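PDB 5B89: cysteine desulfurase from Thermococcus onnurineus, which probably catalyses the pyridoxal-phosphate-dependent removal of sulfur from L-cysteine, passing it to a sulfur carrier and releasing L-alanine. Local coordinates for residues K29-T34 and H395-L400; K87-F92 and I100-N105; S107-L112 and F229-G234; K321-G326 and G345-N350; L330-Y335 and E412-L417. All coordinates share one frame; numbering follows the deposited sequence.

Interaction 1. Residues K29-T34 and H395-L400; sequences KDIPLT and HVYNSL
The backbones come closest at Thr34 and Tyr397, whose CA atoms are 8.0 Å apart, and the contacts between the segments are made by side chains. The segment 395-400 opens with a type I beta turn from His395 to Asn398, in the connection between strand 389-393 and helix 400-415. Tyr397 sits inside this turn with CG between its backbone N and carbonyl carbon (chi1 45°), and its ring reaches toward the segment 29-34. There Ile31 crosses it at about a right angle, CD1 pressing to 3.4 Å from Tyr397 CD2. The Thr34 methyl, CG2, approaches more loosely near Tyr397 CD1, while His395 CB lies over one ring face. The OH is hydrogen-bonded to Asn42 OD1 and Leu47 N, which restrains the far end of the ring. Ile31 O, in turn, closes its own loop by accepting two bonds from one residue: Thr34 N at 3.1 Å, and Thr34 OG1 at 2.8 Å with a C=O...donor angle of 162°.

Interaction 2. Residues K87-F92 and I100-N105; sequences KIVADF and IVFTKN. With PLP (pyridoxal-5'-phosphate), chain G.
Ile100 carries most of the strand's side of this contact with Val89 and Ala90, and its side chain can be followed outward from CB. CB branches into CG2, a methyl 3.9 Å from Val89 CG1, and CG1, which settles against the helix backbone 3.7 Å from Ala90 CB and as near to Ala90 CA. A chi2 of -60° folds the tip, CD1, back over the helix, where it lies 4.1 Å from Ala90 CA and close to Val89 CG1 as well. One isoleucine thus straddles two consecutive helix residues. This is helix-on-sheet packing in the large domain of a fold type I PLP enzyme: helix 73-93 lies across strand 100-103, an outermost strand within this chain of the seven-stranded mixed sheet. The local axes approach to 9.1 Å with their directions 114° apart, a spacing bridged by one layer of apolar side chains. Val89 uses both branches in it. Its CG1 is spent on Ile100, whereas CG2 meets the edge of the Phe102 ring, near the ring plane and 4.0 Å from Phe102 CE1. Beyond the strand, Asn105 N-caps helix 106-117 through OD1 to Glu108 N, while its ND2 bonds backbone carbonyls of Ala286 and Thr288 of the second subunit. Asn105 CB passes 3.4 Å from PLP O3P.

Interaction 3. Residues S107-L112 and F229-G234; sequences SESLNL and FLAFSG. With PLP (pyridoxal-5'-phosphate), chain G.
Phosphate oxygen O3P of PLP is gripped twice by Ser107, through the backbone N at 3.0 Å and through OG at 2.7 Å. With Ser233 OG, which makes a very short bond to O1P, this forms part of the phosphate-binding cup of fold type I PLP enzymes, where the anion faces the first turn of helix 106-117; the helix dipole would be expected to favour it. Thr288 of the second subunit also bonds the cofactor. Behind the cup, helix and strand 229-233 pack closely: Ser109 CB lies 3.5 Å from Ala231 CB, and Leu110 CD2 comes within 4.0 Å of the same methyl. So small a residue lets the helix rest near the sheet. Ser109 OG turns instead to Thr103 OG1. One turn after Ser107, Asn111 doubles the helical bond to Ser107 O, which takes Asn111 N and Asn111 ND2 from opposite faces of its carbonyl plane. The ND2 bond is 2.9 Å long and nearly straight (176°), but its donor stands 50° out of that plane.

Interaction 4. Residues K321-G326 and G345-N350; sequences KRTTEG and GVVSFN
Thr324 and Val347 meet obliquely, methyl against methyl, where helix 309-329 covers one side of strand 346-349. The threonine offers its CG2, held anti to the carbonyl carbon, and this one methyl fits against the fork of the valine: Thr324 CG2 is 4.1 Å from both Val347 CG1 and Val347 CG2. Thr323 CG2 also lies before the fork, 4.2 Å from Val347 CG1 and as near to Val347 CG2. Val347 therefore faces two adjacent helix positions. The contact belongs to the small domain of this aminotransferase fold, where strand 346-349 is an outermost strand of the four-stranded mixed sheet within this chain. Helix 400-415 packs beside the same site, with Val403 against Thr323, and Trp334 from the following loop covers Thr324. On the far side of the helix, Lys321 NZ bridges to Glu325 OE2 at 2.7 Å, using the syn lone pair of the carboxylate. Both threonine hydroxyls turn back into their own helix, Thr323 OG1 to Leu319 O and Thr324 OG1 to Val320 O. With these polar atoms satisfied locally, the threonines present only methyls to the strand, and the buried contact rests on van der Waals packing without directional bonds.

Interaction 5. Residues L330-Y335 and E412-L417; sequences LEVPWY and ELVKGL
No aromatic ring enters this contact between Val414 and the loop 330-335; its flat element is the peptide carbonyl of Leu330, whose O lies 4.1 Å from Val414 CG1. The other branch makes the closest side-chain contact. Val414 CG2 meets Val332 CG2 at 3.8 Å, the two side chains crossing at a slant, and in each residue this methyl is the one anti to the carbonyl carbon. Val414 thus reaches a backbone oxygen with one branch and a side chain with the other. The intervening residue, Glu331, takes a positive phi (59°) and ends helix 309-329 in a Schellman motif, a reversal that lets Leu330 and Val332 both direct their CB atoms toward helix 400-415. The Leu330 side chain continues along that helix onto Met410 and Glu411. Val332 also touches Leu327 of helix 309-329 and Phe349 of strand 346-349, so this partly buried contact joins the C-terminal ends of two neighbouring helices beside the edge of the small-domain sheet.

In the fold
Four of the contacts fall into two pairs. Interactions 2 and 3 share the seven-stranded sheet, their centres 10 Å apart, and Thr103 of the first packs on Leu112 of the second; both touch PLP and the second subunit, and apolar packing lies next to the polar grip on the phosphate. Interactions 4 and 5 sit on the other side of the chain's centre from interaction 2; the loop 330-335 of interaction 5 follows the helix of interaction 4 and bonds to its strand, Tyr335 N to Ser348 O. Both rely on methyl contacts, buried in interaction 4 and partly exposed in interaction 5. Interaction 1 lies apart, buried between loops, its Leu400 touching Arg322 of interaction 4.

Interaction 1. Residues K29-T34 and H395-L400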
# COMPACT_ATOMS: atom_id res chain seq x y z
N LYS B 29 13.91 24.01 -9.54
CA LYS B 29 12.78 24.90 -9.77
C LYS B 29 11.43 24.25 -9.60
O LYS B 29 10.49 24.92 -9.46
CB LYS B 29 12.79 25.46 -11.17
CG LYS B 29 13.82 26.51 -11.41
CD LYS B 29 13.88 26.77 -12.90
CE LYS B 29 13.25 28.08 -13.25
NZ LYS B 29 14.17 29.16 -12.80
N ASP B 30 11.38 22.94 -9.65
CA ASP B 30 10.15 22.21 -9.49
C ASP B 30 9.93 21.67 -8.06
O ASP B 30 8.95 21.03 -7.83
CB ASP B 30 10.10 21.00 -10.40
CG ASP B 30 9.99 21.36 -11.87
OD1 ASP B 30 9.47 22.39 -12.17
OD2 ASP B 30 10.46 20.61 -12.69
N ILE B 31 10.84 21.94 -7.16
CA ILE B 31 10.80 21.43 -5.78
C ILE B 31 10.95 22.59 -4.79
O ILE B 31 12.02 22.98 -4.47
CB ILE B 31 11.92 20.40 -5.56
CG1 ILE B 31 11.82 19.29 -6.62
CG2 ILE B 31 11.79 19.78 -4.19
CD1 ILE B 31 13.03 18.39 -6.71
N PRO B 32 9.83 23.10 -4.31
CA PRO B 32 9.90 24.24 -3.45
C PRO B 32 10.69 24.06 -2.21
O PRO B 32 11.37 25.01 -1.72
CB PRO B 32 8.41 24.44 -3.00
CG PRO B 32 7.65 23.84 -4.08
CD PRO B 32 8.47 22.78 -4.73
N LEU B 33 10.73 22.87 -1.59
CA LEU B 33 11.56 22.68 -0.41
C LEU B 33 13.06 22.94 -0.60
O LEU B 33 13.69 23.20 0.40
CB LEU B 33 11.32 21.30 0.21
CG LEU B 33 10.08 21.27 1.08
CD1 LEU B 33 9.61 19.78 1.31
CD2 LEU B 33 10.37 21.92 2.43
N THR B 34 13.57 22.85 -1.82
CA THR B 34 15.02 23.16 -2.01
C THR B 34 15.32 24.60 -1.75
O THR B 34 16.49 24.91 -1.50
CB THR B 34 15.48 22.79 -3.41
OG1 THR B 34 14.80 23.51 -4.46
CG2 THR B 34 15.29 21.23 -3.68
N HIS B 395 20.45 13.45 -4.31
CA HIS B 395 19.74 13.28 -5.55
C HIS B 395 20.24 14.38 -6.52
O HIS B 395 20.98 15.20 -6.16
CB HIS B 395 18.20 13.21 -5.46
CG HIS B 395 17.60 12.32 -6.50
ND1 HIS B 395 16.49 11.53 -6.30
CD2 HIS B 395 18.01 12.08 -7.75
CE1 HIS B 395 16.27 10.82 -7.40
NE2 HIS B 395 17.19 11.13 -8.27
N VAL B 396 19.76 14.31 -7.74
CA VAL B 396 20.15 15.20 -8.82
C VAL B 396 19.90 16.67 -8.58
O VAL B 396 20.53 17.48 -9.16
CB VAL B 396 19.56 14.71 -10.18
CG1 VAL B 396 18.07 14.91 -10.25
CG2 VAL B 396 20.27 15.36 -11.36
N TYR B 397 18.97 16.96 -7.70
CA TYR B 397 18.63 18.33 -7.33
C TYR B 397 19.53 18.95 -6.28
O TYR B 397 19.47 20.07 -6.06
CB TYR B 397 17.14 18.47 -6.92
CG TYR B 397 16.62 17.41 -5.98
CD1 TYR B 397 16.96 17.38 -4.68
CD2 TYR B 397 15.79 16.45 -6.45
CE1 TYR B 397 16.48 16.41 -3.85
CE2 TYR B 397 15.32 15.46 -5.65
CZ TYR B 397 15.66 15.46 -4.36
OH TYR B 397 15.17 14.43 -3.61
N ASN B 398 20.35 18.17 -5.63
CA ASN B 398 21.35 18.63 -4.72
C ASN B 398 22.54 19.23 -5.50
O ASN B 398 22.80 18.92 -6.60
CB ASN B 398 21.81 17.60 -3.72
CG ASN B 398 20.74 17.15 -2.79
OD1 ASN B 398 20.46 15.92 -2.74
ND2 ASN B 398 20.11 18.08 -2.04
N SER B 399 23.11 20.29 -4.90
CA SER B 399 24.15 21.10 -5.56
C SER B 399 25.48 21.10 -4.79
O SER B 399 25.59 20.91 -3.60
CB SER B 399 23.64 22.59 -5.62
OG SER B 399 23.68 23.18 -4.37
N LEU B 400 26.54 21.41 -5.62
CA LEU B 400 27.85 21.58 -4.97
C LEU B 400 27.92 22.74 -3.91
O LEU B 400 28.55 22.68 -2.94
CB LEU B 400 28.95 21.73 -6.00
CG LEU B 400 29.40 20.40 -6.68
CD1 LEU B 400 30.19 20.67 -7.96
CD2 LEU B 400 30.12 19.57 -5.65

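Interaction 2. Residues K87-F92 and I100-N105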
# COMPACT_ATOMS: atom_id res chain seq x y z
N LYS B 87 2.85 -0.01 -17.65
CA LYS B 87 3.78 -0.07 -18.83
C LYS B 87 4.95 0.80 -18.62
O LYS B 87 6.09 0.43 -19.05
CB LYS B 87 2.98 0.28 -20.11
CG LYS B 87 3.83 0.02 -21.37
CD LYS B 87 4.11 -1.43 -21.63
CE LYS B 87 4.81 -1.53 -22.97
NZ LYS B 87 5.21 -2.93 -23.11
N ILE B 88 4.81 2.01 -18.12
CA ILE B 88 5.92 2.92 -17.90
C ILE B 88 6.93 2.25 -16.91
O ILE B 88 8.13 2.37 -17.09
CB ILE B 88 5.43 4.33 -17.45
CG1 ILE B 88 4.79 5.04 -18.64
CG2 ILE B 88 6.50 5.15 -16.80
CD1 ILE B 88 3.93 6.23 -18.23
N VAL B 89 6.44 1.65 -15.82
CA VAL B 89 7.32 1.02 -14.85
C VAL B 89 8.04 -0.16 -15.54
O VAL B 89 9.25 -0.35 -15.34
CB VAL B 89 6.48 0.51 -13.65
CG1 VAL B 89 7.37 -0.34 -12.76
CG2 VAL B 89 5.95 1.69 -12.90
N ALA B 90 7.31 -0.96 -16.27
CA ALA B 90 7.92 -2.12 -17.00
C ALA B 90 9.03 -1.62 -17.90
O ALA B 90 10.16 -2.18 -17.83
CB ALA B 90 6.86 -2.84 -17.78
N ASP B 91 8.77 -0.63 -18.71
CA ASP B 91 9.80 -0.15 -19.59
C ASP B 91 11.01 0.41 -18.85
O ASP B 91 12.08 0.27 -19.32
CB ASP B 91 9.29 0.84 -20.62
CG ASP B 91 8.34 0.25 -21.61
OD1 ASP B 91 8.33 -0.92 -21.83
OD2 ASP B 91 7.62 1.02 -22.20
N PHE B 92 10.81 1.05 -17.72
CA PHE B 92 11.89 1.64 -16.96
C PHE B 92 12.93 0.60 -16.53
O PHE B 92 14.05 0.91 -16.50
CB PHE B 92 11.26 2.37 -15.74
CG PHE B 92 12.23 3.12 -14.86
CD1 PHE B 92 12.96 4.15 -15.35
CD2 PHE B 92 12.32 2.83 -13.56
CE1 PHE B 92 13.80 4.85 -14.53
CE2 PHE B 92 13.13 3.53 -12.73
CZ PHE B 92 13.88 4.53 -13.22
N ILE B 100 5.07 -6.91 -13.86
CA ILE B 100 5.06 -5.82 -12.84
C ILE B 100 3.89 -5.92 -11.91
O ILE B 100 2.74 -5.94 -12.41
CB ILE B 100 5.12 -4.46 -13.48
CG1 ILE B 100 6.36 -4.25 -14.40
CG2 ILE B 100 4.95 -3.35 -12.48
CD1 ILE B 100 7.62 -4.41 -13.61
N VAL B 101 4.16 -6.05 -10.61
CA VAL B 101 3.10 -6.07 -9.57
C VAL B 101 3.31 -4.82 -8.71
O VAL B 101 4.41 -4.52 -8.25
CB VAL B 101 3.20 -7.31 -8.73
CG1 VAL B 101 2.26 -7.40 -7.51
CG2 VAL B 101 2.99 -8.60 -9.58
N PHE B 102 2.23 -4.10 -8.40
CA PHE B 102 2.30 -3.00 -7.47
C PHE B 102 2.03 -3.47 -6.06
O PHE B 102 1.11 -4.22 -5.76
CB PHE B 102 1.34 -1.88 -7.87
CG PHE B 102 1.72 -1.17 -9.13
CD1 PHE B 102 2.90 -0.45 -9.15
CD2 PHE B 102 0.94 -1.17 -10.29
CE1 PHE B 102 3.31 0.23 -10.29
CE2 PHE B 102 1.34 -0.45 -11.40
CZ PHE B 102 2.47 0.29 -11.41
N THR B 103 2.85 -2.94 -5.17
CA THR B 103 2.83 -3.18 -3.74
C THR B 103 2.86 -1.84 -3.01
O THR B 103 2.76 -0.84 -3.61
CB THR B 103 4.07 -3.99 -3.30
OG1 THR B 103 5.23 -3.22 -3.54
CG2 THR B 103 4.16 -5.26 -4.11
N LYS B 104 3.02 -1.87 -1.69
CA LYS B 104 3.08 -0.60 -0.96
C LYS B 104 4.47 -0.01 -0.83
O LYS B 104 4.63 1.13 -0.66
CB LYS B 104 2.39 -0.66 0.42
CG LYS B 104 3.25 -1.05 1.55
CD LYS B 104 2.57 -0.76 2.89
CE LYS B 104 1.49 -1.79 3.06
NZ LYS B 104 2.03 -3.20 2.96
N ASN B 105 5.46 -0.88 -0.92
CA ASN B 105 6.86 -0.50 -0.77
C ASN B 105 7.77 -1.71 -1.04
O ASN B 105 7.31 -2.76 -1.24
CB ASN B 105 7.15 0.08 0.64
CG ASN B 105 6.75 -0.86 1.77
OD1 ASN B 105 6.78 -2.02 1.67
ND2 ASN B 105 6.33 -0.26 2.85
N1 PLP G . 16.16 -1.87 1.08
C2 PLP G . 17.03 -0.84 0.91
C2A PLP G . 18.42 -1.06 0.37
C3 PLP G . 16.57 0.43 1.31
O3 PLP G . 17.40 1.50 1.17
C4 PLP G . 15.25 0.61 1.78
C4A PLP G . 14.82 2.05 2.27
C5 PLP G . 14.40 -0.53 1.83
C6 PLP G . 14.86 -1.78 1.50
C5A PLP G . 12.98 -0.35 2.38
O4P PLP G . 12.22 0.47 1.45
P PLP G . 10.79 0.77 1.97
O1P PLP G . 10.25 1.66 0.95
O2P PLP G . 10.98 1.48 3.31
O3P PLP G . 10.09 -0.49 2.15

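Interaction 3. Residues S107-L112 and F229-G234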
# COMPACT_ATOMS: atom_id res chain seq x y z
N SER B 107 9.65 -3.23 1.04
CA SER B 107 9.55 -4.19 2.15
C SER B 107 8.38 -5.18 1.88
O SER B 107 8.61 -6.45 2.02
CB SER B 107 9.30 -3.50 3.45
OG SER B 107 10.41 -2.61 3.72
N GLU B 108 7.21 -4.70 1.48
CA GLU B 108 6.10 -5.58 1.09
C GLU B 108 6.58 -6.50 -0.05
O GLU B 108 6.40 -7.73 0.02
CB GLU B 108 4.83 -4.84 0.71
CG GLU B 108 3.70 -5.77 0.32
CD GLU B 108 2.47 -5.03 -0.25
OE1 GLU B 108 2.22 -3.89 0.14
OE2 GLU B 108 1.65 -5.68 -0.92
N SER B 109 7.19 -5.92 -1.11
CA SER B 109 7.63 -6.74 -2.22
C SER B 109 8.56 -7.89 -1.82
O SER B 109 8.31 -9.06 -2.22
CB SER B 109 8.39 -5.89 -3.20
OG SER B 109 7.57 -4.89 -3.79
N LEU B 110 9.53 -7.63 -0.94
CA LEU B 110 10.46 -8.71 -0.55
C LEU B 110 9.80 -9.74 0.36
O LEU B 110 10.02 -10.93 0.19
CB LEU B 110 11.68 -8.11 0.17
CG LEU B 110 12.57 -7.25 -0.73
CD1 LEU B 110 13.57 -6.42 0.08
CD2 LEU B 110 13.32 -8.03 -1.82
N ASN B 111 8.91 -9.30 1.21
CA ASN B 111 8.13 -10.25 2.03
C ASN B 111 7.29 -11.12 1.10
O ASN B 111 7.15 -12.31 1.35
CB ASN B 111 7.20 -9.54 3.01
CG ASN B 111 7.91 -9.22 4.31
OD1 ASN B 111 7.87 -9.99 5.30
ND2 ASN B 111 8.55 -8.05 4.38
N LEU B 112 6.66 -10.53 0.06
CA LEU B 112 5.85 -11.33 -0.88
C LEU B 112 6.69 -12.38 -1.57
O LEU B 112 6.17 -13.49 -1.82
CB LEU B 112 5.13 -10.45 -1.89
CG LEU B 112 4.07 -9.52 -1.32
CD1 LEU B 112 3.55 -8.73 -2.51
CD2 LEU B 112 3.00 -10.28 -0.57
N PHE B 229 13.48 -11.87 -9.46
CA PHE B 229 12.56 -10.97 -8.70
C PHE B 229 13.35 -9.76 -8.45
O PHE B 229 14.56 -9.79 -8.16
CB PHE B 229 12.12 -11.62 -7.43
CG PHE B 229 11.32 -12.88 -7.64
CD1 PHE B 229 11.94 -14.06 -7.83
CD2 PHE B 229 9.94 -12.86 -7.59
CE1 PHE B 229 11.18 -15.21 -8.03
CE2 PHE B 229 9.16 -13.99 -7.83
CZ PHE B 229 9.79 -15.15 -8.02
N LEU B 230 12.62 -8.62 -8.44
CA LEU B 230 13.26 -7.31 -8.17
C LEU B 230 12.29 -6.39 -7.50
O LEU B 230 11.13 -6.40 -7.92
CB LEU B 230 13.88 -6.71 -9.37
CG LEU B 230 14.65 -5.40 -9.19
CD1 LEU B 230 15.78 -5.30 -10.14
CD2 LEU B 230 13.74 -4.22 -9.39
N ALA B 231 12.73 -5.70 -6.47
CA ALA B 231 11.79 -4.82 -5.68
C ALA B 231 12.37 -3.41 -5.65
O ALA B 231 13.59 -3.23 -5.57
CB ALA B 231 11.72 -5.35 -4.26
N PHE B 232 11.53 -2.40 -5.76
CA PHE B 232 11.90 -1.02 -5.48
C PHE B 232 10.74 -0.23 -4.94
O PHE B 232 9.63 -0.71 -4.95
CB PHE B 232 12.58 -0.36 -6.63
CG PHE B 232 11.75 -0.03 -7.81
CD1 PHE B 232 11.16 1.23 -7.89
CD2 PHE B 232 11.60 -0.89 -8.89
CE1 PHE B 232 10.48 1.63 -8.98
CE2 PHE B 232 10.93 -0.47 -10.00
CZ PHE B 232 10.32 0.80 -10.04
N SER B 233 11.05 0.97 -4.41
CA SER B 233 10.04 1.87 -3.78
C SER B 233 9.87 3.13 -4.57
O SER B 233 10.89 3.78 -4.89
CB SER B 233 10.45 2.31 -2.35
OG SER B 233 10.44 1.12 -1.47
N GLY B 234 8.65 3.54 -4.87
CA GLY B 234 8.45 4.77 -5.60
C GLY B 234 8.88 6.03 -4.93
O GLY B 234 9.29 6.97 -5.60
N1 PLP G . 16.16 -1.87 1.08
C2 PLP G . 17.03 -0.84 0.91
C2A PLP G . 18.42 -1.06 0.37
C3 PLP G . 16.57 0.43 1.31
O3 PLP G . 17.40 1.50 1.17
C4 PLP G . 15.25 0.61 1.78
C4A PLP G . 14.82 2.05 2.27
C5 PLP G . 14.40 -0.53 1.83
C6 PLP G . 14.86 -1.78 1.50
C5A PLP G . 12.98 -0.35 2.38
O4P PLP G . 12.22 0.47 1.45
P PLP G . 10.79 0.77 1.97
O1P PLP G . 10.25 1.66 0.95
O2P PLP G . 10.98 1.48 3.31
O3P PLP G . 10.09 -0.49 2.15

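Interaction 4. Residues K321-G326 and G345-N350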
# COMPACT_ATOMS: atom_id res chain seq x y z
N LYS B 321 32.15 13.03 -4.33
CA LYS B 321 33.56 13.33 -4.47
C LYS B 321 33.94 14.55 -3.63
O LYS B 321 34.87 14.48 -2.87
CB LYS B 321 33.93 13.53 -5.93
CG LYS B 321 35.43 13.59 -6.20
CD LYS B 321 35.74 13.79 -7.65
CE LYS B 321 37.26 13.73 -7.80
NZ LYS B 321 37.98 14.92 -7.35
N ARG B 322 33.17 15.63 -3.73
CA ARG B 322 33.49 16.80 -2.90
C ARG B 322 33.22 16.58 -1.42
O ARG B 322 33.98 17.00 -0.63
CB ARG B 322 32.83 18.05 -3.44
CG ARG B 322 33.10 19.29 -2.61
CD ARG B 322 34.59 19.63 -2.63
NE ARG B 322 34.77 20.84 -1.84
CZ ARG B 322 35.62 20.97 -0.86
NH1 ARG B 322 36.43 20.03 -0.56
NH2 ARG B 322 35.64 22.09 -0.16
N THR B 323 32.13 15.90 -1.06
CA THR B 323 31.86 15.62 0.29
C THR B 323 32.95 14.84 0.98
O THR B 323 33.39 15.19 2.05
CB THR B 323 30.45 14.88 0.53
OG1 THR B 323 29.45 15.76 -0.07
CG2 THR B 323 30.18 14.65 1.90
N THR B 324 33.31 13.72 0.39
CA THR B 324 34.33 12.85 1.00
C THR B 324 35.74 13.51 1.11
O THR B 324 36.32 13.38 2.13
CB THR B 324 34.40 11.49 0.19
OG1 THR B 324 34.67 11.72 -1.16
CG2 THR B 324 33.09 10.66 0.43
N GLU B 325 36.09 14.20 0.06
CA GLU B 325 37.36 15.00 0.05
C GLU B 325 37.30 16.01 1.19
O GLU B 325 38.27 16.19 1.97
CB GLU B 325 37.58 15.63 -1.26
CG GLU B 325 38.08 14.62 -2.27
CD GLU B 325 38.00 15.10 -3.73
OE1 GLU B 325 37.68 16.31 -4.05
OE2 GLU B 325 38.33 14.33 -4.71
N GLY B 326 36.16 16.69 1.30
CA GLY B 326 36.05 17.69 2.38
C GLY B 326 36.07 17.09 3.78
O GLY B 326 36.63 17.66 4.75
N GLY B 345 25.30 7.69 -4.08
CA GLY B 345 25.09 9.00 -3.50
C GLY B 345 24.71 9.01 -2.06
O GLY B 345 23.74 9.57 -1.69
N VAL B 346 25.50 8.34 -1.27
CA VAL B 346 25.31 8.14 0.13
C VAL B 346 26.65 8.27 0.84
O VAL B 346 27.54 7.57 0.47
CB VAL B 346 24.80 6.72 0.42
CG1 VAL B 346 24.59 6.50 1.90
CG2 VAL B 346 23.50 6.45 -0.34
N VAL B 347 26.76 9.16 1.82
CA VAL B 347 28.01 9.26 2.62
C VAL B 347 27.64 9.18 4.07
O VAL B 347 27.02 10.13 4.65
CB VAL B 347 28.70 10.60 2.30
CG1 VAL B 347 29.98 10.64 3.16
CG2 VAL B 347 29.04 10.71 0.83
N SER B 348 27.97 8.08 4.73
CA SER B 348 27.86 7.88 6.14
C SER B 348 29.20 8.25 6.75
O SER B 348 30.27 7.99 6.18
CB SER B 348 27.58 6.37 6.53
OG SER B 348 26.18 6.10 6.49
N PHE B 349 29.11 8.90 7.90
CA PHE B 349 30.27 9.38 8.62
C PHE B 349 29.95 9.50 10.10
O PHE B 349 28.85 9.31 10.52
CB PHE B 349 30.73 10.75 8.08
CG PHE B 349 29.71 11.85 8.18
CD1 PHE B 349 28.74 11.97 7.25
CD2 PHE B 349 29.77 12.80 9.17
CE1 PHE B 349 27.81 12.95 7.32
CE2 PHE B 349 28.84 13.80 9.25
CZ PHE B 349 27.86 13.88 8.32
N ASN B 350 31.00 9.80 10.84
CA ASN B 350 30.88 10.04 12.27
C ASN B 350 31.88 11.10 12.70
O ASN B 350 32.89 11.25 12.13
CB ASN B 350 31.11 8.79 13.13
CG ASN B 350 29.85 8.02 13.40
OD1 ASN B 350 28.86 8.54 13.81
ND2 ASN B 350 29.92 6.75 13.19

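Interaction 5. Residues L330-Y335 and E412-L417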
# COMPACT_ATOMS: atom_id res chain seq x y z
N LEU B 330 38.79 17.54 7.02
CA LEU B 330 38.45 17.74 8.42
C LEU B 330 38.77 16.64 9.37
O LEU B 330 38.48 16.70 10.57
CB LEU B 330 36.96 18.01 8.52
CG LEU B 330 36.49 19.22 7.77
CD1 LEU B 330 34.95 19.29 7.78
CD2 LEU B 330 37.09 20.53 8.33
N GLU B 331 39.39 15.57 8.85
CA GLU B 331 39.68 14.39 9.61
C GLU B 331 38.47 13.76 10.21
O GLU B 331 38.47 13.23 11.31
CB GLU B 331 40.81 14.64 10.64
CG GLU B 331 42.01 15.20 9.89
CD GLU B 331 43.12 15.59 10.83
OE1 GLU B 331 43.43 16.79 10.93
OE2 GLU B 331 43.62 14.70 11.51
N VAL B 332 37.39 13.81 9.43
CA VAL B 332 36.13 13.22 9.82
C VAL B 332 36.03 11.88 9.08
O VAL B 332 36.03 11.83 7.92
CB VAL B 332 34.92 14.11 9.49
CG1 VAL B 332 33.63 13.33 9.62
CG2 VAL B 332 34.88 15.33 10.39
N PRO B 333 35.94 10.78 9.90
CA PRO B 333 35.87 9.48 9.21
C PRO B 333 34.57 9.18 8.45
O PRO B 333 33.54 9.47 8.95
CB PRO B 333 36.04 8.48 10.34
CG PRO B 333 35.42 9.12 11.47
CD PRO B 333 35.94 10.51 11.40
N TRP B 334 34.69 8.61 7.26
CA TRP B 334 33.53 8.24 6.47
C TRP B 334 33.65 6.79 6.05
O TRP B 334 34.73 6.25 5.97
CB TRP B 334 33.29 9.21 5.31
CG TRP B 334 34.38 9.40 4.36
CD1 TRP B 334 35.38 10.31 4.45
CD2 TRP B 334 34.63 8.67 3.17
NE1 TRP B 334 36.20 10.21 3.42
CE2 TRP B 334 35.78 9.19 2.61
CE3 TRP B 334 33.99 7.64 2.52
CZ2 TRP B 334 36.28 8.74 1.44
CZ3 TRP B 334 34.51 7.19 1.37
CH2 TRP B 334 35.63 7.73 0.84
N TYR B 335 32.50 6.20 5.78
CA TYR B 335 32.38 4.80 5.51
C TYR B 335 32.05 4.46 4.08
O TYR B 335 31.71 5.28 3.30
CB TYR B 335 31.37 4.18 6.48
CG TYR B 335 31.61 4.55 7.94
CD1 TYR B 335 32.51 3.88 8.69
CD2 TYR B 335 30.92 5.58 8.54
CE1 TYR B 335 32.75 4.23 10.01
CE2 TYR B 335 31.17 5.94 9.83
CZ TYR B 335 32.07 5.25 10.57
OH TYR B 335 32.32 5.58 11.85
N GLU B 412 32.91 24.17 11.39
CA GLU B 412 32.60 24.87 12.60
C GLU B 412 32.31 23.88 13.73
O GLU B 412 32.89 24.03 14.85
CB GLU B 412 31.45 25.80 12.29
CG GLU B 412 30.76 26.65 13.38
CD GLU B 412 29.75 27.66 12.75
OE1 GLU B 412 29.29 27.43 11.58
OE2 GLU B 412 29.41 28.68 13.40
N LEU B 413 31.58 22.78 13.47
CA LEU B 413 31.34 21.81 14.46
C LEU B 413 32.59 21.20 14.99
O LEU B 413 32.72 21.05 16.17
CB LEU B 413 30.40 20.74 13.88
CG LEU B 413 29.88 19.62 14.73
CD1 LEU B 413 28.76 18.98 13.93
CD2 LEU B 413 30.88 18.57 15.04
N VAL B 414 33.44 20.73 14.12
CA VAL B 414 34.68 20.05 14.51
C VAL B 414 35.59 21.01 15.30
O VAL B 414 36.08 20.66 16.35
CB VAL B 414 35.34 19.46 13.25
CG1 VAL B 414 36.75 18.96 13.50
CG2 VAL B 414 34.46 18.30 12.72
N LYS B 415 35.77 22.23 14.78
CA LYS B 415 36.55 23.25 15.57
C LYS B 415 35.96 23.59 16.92
O LYS B 415 36.66 23.95 17.84
CB LYS B 415 36.65 24.51 14.68
CG LYS B 415 37.57 24.31 13.50
CD LYS B 415 37.51 25.46 12.52
CE LYS B 415 38.64 25.28 11.53
NZ LYS B 415 38.91 26.29 10.44
N GLY B 416 34.66 23.51 17.05
CA GLY B 416 34.01 23.72 18.33
C GLY B 416 34.07 22.61 19.36
O GLY B 416 33.53 22.81 20.44
N LEU B 417 34.69 21.46 19.08
CA LEU B 417 34.58 20.29 20.00
C LEU B 417 35.23 20.53 21.38
O LEU B 417 36.44 20.49 21.49
CB LEU B 417 35.10 19.01 19.35
CG LEU B 417 34.16 18.42 18.28
CD1 LEU B 417 34.91 17.42 17.39
CD2 LEU B 417 32.95 17.75 18.87